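Local coordinates for protein separin (Saccharomyces cerevisiae, PDB 5U1T) that cleaves the MCD1/SCC1 subunit of cohesin at the onset of anaphase as a caspase-like cysteine protease and so lets sister chromatids separate, at residues K1123-S1128 with P1386-L1391. Sequence-based numbering, arbitrary orientation.
Sequences KDLMES and PSYVCL
L1125 reaches from helix 1111-1127 to Y1388 and L1391, in the first turn of helix 1388-1397. Its CB starts out toward the second helix, and CG lies anti to the carbonyl carbon and beside the backbone N (chi1 -84°), which carries both methyls forward. CD1 lies nearest L1391 CD2, at 3.8 Å, and its approach to the Y1388 backbone is longer, 4.1 Å from CD1 to Y1388 O. From the same methyl, Y1388 CB is 4.4 Å away, and the tyrosine ring is approached only obliquely. The other branch also meets L1391, with L1125 CD2 3.9 Å from L1391 CD2. The two leucine side chains cross at about a right angle, and CD2 of L1391 touches both methyls of L1125. L1391 gets there with its CG anti to the backbone N (chi1 -180°), and its side chain also packs on V1134 of strand 1132-1139.

The contact thus joins a helix that leads into strand 1132-1139 to one that follows strand 1382-1385, two strands of the same mixed sheet, each paired in parallel with strand 1353-1362. This alpha/beta layer, whose second helix falls within the C50 peptidase region, is separate from the sheet whose strand 1492-1494 precedes C1497, the probable catalytic cysteine. All three touching residues are buried, and the link is mainly apolar. Cutting L1125 back to an alanine removes both methyls and is likely to leave a gap between L1391 CD2 and the Y1388 carbonyl.

S1387 is the N-cap of helix 1388-1397, where its OG accepts from C1390 N at 3.2 Å, and Y1388 N bonds to D1074. On the other segment, L1125 O takes both S1128 N and S1128 OG, the hydroxyl at 2.6 Å and tilted 16° from the carbonyl plane.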
ATOM      1  N   LYS A1123     -27.447 -34.598  22.035  1.00 74.13           N
ATOM      2  CA  LYS A1123     -27.948 -35.960  21.901  1.00 69.92           C
ATOM      3  C   LYS A1123     -27.276 -36.860  22.932  1.00 72.44           C
ATOM      4  O   LYS A1123     -27.927 -37.682  23.580  1.00 76.08           O
ATOM      5  CB  LYS A1123     -27.724 -36.495  20.487  1.00 71.78           C
ATOM      6  CG  LYS A1123     -27.831 -38.012  20.381  1.00 71.27           C
ATOM      7  CD  LYS A1123     -28.569 -38.456  19.131  1.00 76.78           C
ATOM      8  CE  LYS A1123     -28.253 -39.903  18.781  1.00 85.90           C
ATOM      9  NZ  LYS A1123     -26.816 -40.067  18.360  1.00 93.61           N
ATOM     10  N   ASP A1124     -25.972 -36.680  23.102  1.00 76.83           N
ATOM     11  CA  ASP A1124     -25.216 -37.454  24.081  1.00 76.46           C
ATOM     12  C   ASP A1124     -25.649 -37.172  25.509  1.00 76.15           C
ATOM     13  O   ASP A1124     -25.824 -38.103  26.285  1.00 80.08           O
ATOM     14  CB  ASP A1124     -23.723 -37.184  23.944  1.00 75.29           C
ATOM     15  CG  ASP A1124     -23.127 -37.876  22.757  1.00 80.36           C
ATOM     16  OD1 ASP A1124     -23.756 -38.844  22.271  1.00 80.98           O
ATOM     17  OD2 ASP A1124     -22.039 -37.454  22.311  1.00 83.97           O
ATOM     18  N   LEU A1125     -25.815 -35.893  25.855  1.00 76.65           N
ATOM     19  CA  LEU A1125     -26.259 -35.517  27.199  1.00 75.09           C
ATOM     20  C   LEU A1125     -27.601 -36.173  27.529  1.00 75.14           C
ATOM     21  O   LEU A1125     -27.789 -36.734  28.611  1.00 71.21           O
ATOM     22  CB  LEU A1125     -26.370 -33.993  27.338  1.00 67.02           C
ATOM     23  CG  LEU A1125     -25.086 -33.231  27.676  1.00 68.63           C
ATOM     24  CD1 LEU A1125     -25.344 -31.739  27.707  1.00 69.97           C
ATOM     25  CD2 LEU A1125     -24.505 -33.686  28.996  1.00 65.04           C
ATOM     26  N   MET A1126     -28.524 -36.102  26.577  1.00 74.12           N
ATOM     27  CA  MET A1126     -29.873 -36.595  26.769  1.00 73.53           C
ATOM     28  C   MET A1126     -29.810 -38.089  27.075  1.00 76.99           C
ATOM     29  O   MET A1126     -30.480 -38.589  27.983  1.00 76.35           O
ATOM     30  CB  MET A1126     -30.716 -36.308  25.521  1.00 73.81           C
ATOM     31  CG  MET A1126     -32.216 -36.535  25.687  1.00 83.84           C
ATOM     32  SD  MET A1126     -32.991 -35.382  26.847  1.00 88.24           S
ATOM     33  CE  MET A1126     -32.329 -33.859  26.229  1.00 85.14           C
ATOM     34  N   GLU A1127     -28.952 -38.784  26.340  1.00 77.20           N
ATOM     35  CA  GLU A1127     -28.862 -40.231  26.439  1.00 70.38           C
ATOM     36  C   GLU A1127     -28.017 -40.717  27.610  1.00 70.14           C
ATOM     37  O   GLU A1127     -27.993 -41.908  27.902  1.00 74.10           O
ATOM     38  CB  GLU A1127     -28.311 -40.796  25.140  1.00 74.48           C
ATOM     39  CG  GLU A1127     -29.240 -40.587  23.971  1.00 68.01           C
ATOM     40  CD  GLU A1127     -28.663 -41.091  22.665  1.00 85.93           C
ATOM     41  OE1 GLU A1127     -27.654 -41.841  22.686  1.00 93.31           O
ATOM     42  OE2 GLU A1127     -29.216 -40.733  21.604  1.00 87.59           O
ATOM     43  N   SER A1128     -27.342 -39.798  28.289  1.00 68.30           N
ATOM     44  CA  SER A1128     -26.486 -40.148  29.426  1.00 69.69           C
ATOM     45  C   SER A1128     -27.274 -40.727  30.587  1.00 73.53           C
ATOM     46  O   SER A1128     -26.699 -41.276  31.528  1.00 76.82           O
ATOM     47  CB  SER A1128     -25.730 -38.919  29.920  1.00 74.04           C
ATOM     48  OG  SER A1128     -26.623 -38.039  30.590  1.00 70.83           O
ATOM     49  N   PRO A1386     -19.862 -23.255  30.400  1.00 64.71           N
ATOM     50  CA  PRO A1386     -20.117 -22.231  29.375  1.00 57.37           C
ATOM     51  C   PRO A1386     -20.942 -22.708  28.168  1.00 57.18           C
ATOM     52  O   PRO A1386     -21.441 -21.848  27.444  1.00 63.22           O
ATOM     53  CB  PRO A1386     -18.704 -21.817  28.944  1.00 61.83           C
ATOM     54  CG  PRO A1386     -17.842 -22.994  29.251  1.00 60.55           C
ATOM     55  CD  PRO A1386     -18.444 -23.667  30.445  1.00 61.88           C
ATOM     56  N   SER A1387     -21.116 -24.015  27.971  1.00 59.36           N
ATOM     57  CA  SER A1387     -21.917 -24.522  26.847  1.00 56.82           C
ATOM     58  C   SER A1387     -22.217 -26.031  26.916  1.00 55.04           C
ATOM     59  O   SER A1387     -21.552 -26.762  27.640  1.00 57.49           O
ATOM     60  CB  SER A1387     -21.195 -24.223  25.535  1.00 57.89           C
ATOM     61  OG  SER A1387     -20.021 -25.008  25.437  1.00 58.50           O
ATOM     62  N   TYR A1388     -23.183 -26.512  26.134  1.00 54.35           N
ATOM     63  CA  TYR A1388     -23.470 -27.953  26.080  1.00 56.60           C
ATOM     64  C   TYR A1388     -22.281 -28.768  25.589  1.00 63.79           C
ATOM     65  O   TYR A1388     -22.081 -29.920  26.014  1.00 67.41           O
ATOM     66  CB  TYR A1388     -24.662 -28.268  25.166  1.00 58.64           C
ATOM     67  CG  TYR A1388     -26.000 -27.763  25.637  1.00 61.91           C
ATOM     68  CD1 TYR A1388     -26.240 -27.520  26.980  1.00 61.98           C
ATOM     69  CD2 TYR A1388     -27.025 -27.523  24.729  1.00 63.27           C
ATOM     70  CE1 TYR A1388     -27.460 -27.050  27.413  1.00 66.46           C
ATOM     71  CE2 TYR A1388     -28.248 -27.051  25.151  1.00 69.86           C
ATOM     72  CZ  TYR A1388     -28.463 -26.817  26.497  1.00 63.82           C
ATOM     73  OH  TYR A1388     -29.682 -26.346  26.936  1.00 70.29           O
ATOM     74  N   VAL A1389     -21.514 -28.184  24.670  1.00 64.94           N
ATOM     75  CA  VAL A1389     -20.393 -28.891  24.070  1.00 64.54           C
ATOM     76  C   VAL A1389     -19.277 -29.067  25.094  1.00 61.06           C
ATOM     77  O   VAL A1389     -18.605 -30.100  25.116  1.00 67.87           O
ATOM     78  CB  VAL A1389     -19.851 -28.167  22.809  1.00 65.26           C
ATOM     79  CG1 VAL A1389     -18.613 -28.889  22.270  1.00 61.76           C
ATOM     80  CG2 VAL A1389     -20.931 -28.081  21.725  1.00 64.21           C
ATOM     81  N   CYS A1390     -19.098 -28.075  25.958  1.00 52.11           N
ATOM     82  CA  CYS A1390     -18.081 -28.175  26.996  1.00 57.44           C
ATOM     83  C   CYS A1390     -18.486 -29.182  28.094  1.00 67.54           C
ATOM     84  O   CYS A1390     -17.680 -30.024  28.531  1.00 64.67           O
ATOM     85  CB  CYS A1390     -17.808 -26.802  27.616  1.00 54.21           C
ATOM     86  SG  CYS A1390     -16.637 -26.883  28.993  1.00 64.12           S
ATOM     87  N   LEU A1391     -19.737 -29.084  28.536  1.00 67.11           N
ATOM     88  CA  LEU A1391     -20.265 -30.029  29.485  1.00 65.76           C
ATOM     89  C   LEU A1391     -20.099 -31.450  28.943  1.00 66.44           C
ATOM     90  O   LEU A1391     -19.553 -32.320  29.632  1.00 65.59           O
ATOM     91  CB  LEU A1391     -21.738 -29.724  29.794  1.00 69.00           C
ATOM     92  CG  LEU A1391     -22.410 -30.660  30.805  1.00 65.73           C
ATOM     93  CD1 LEU A1391     -21.672 -30.629  32.141  1.00 58.67           C
ATOM     94  CD2 LEU A1391     -23.898 -30.334  30.982  1.00 64.51           C
TER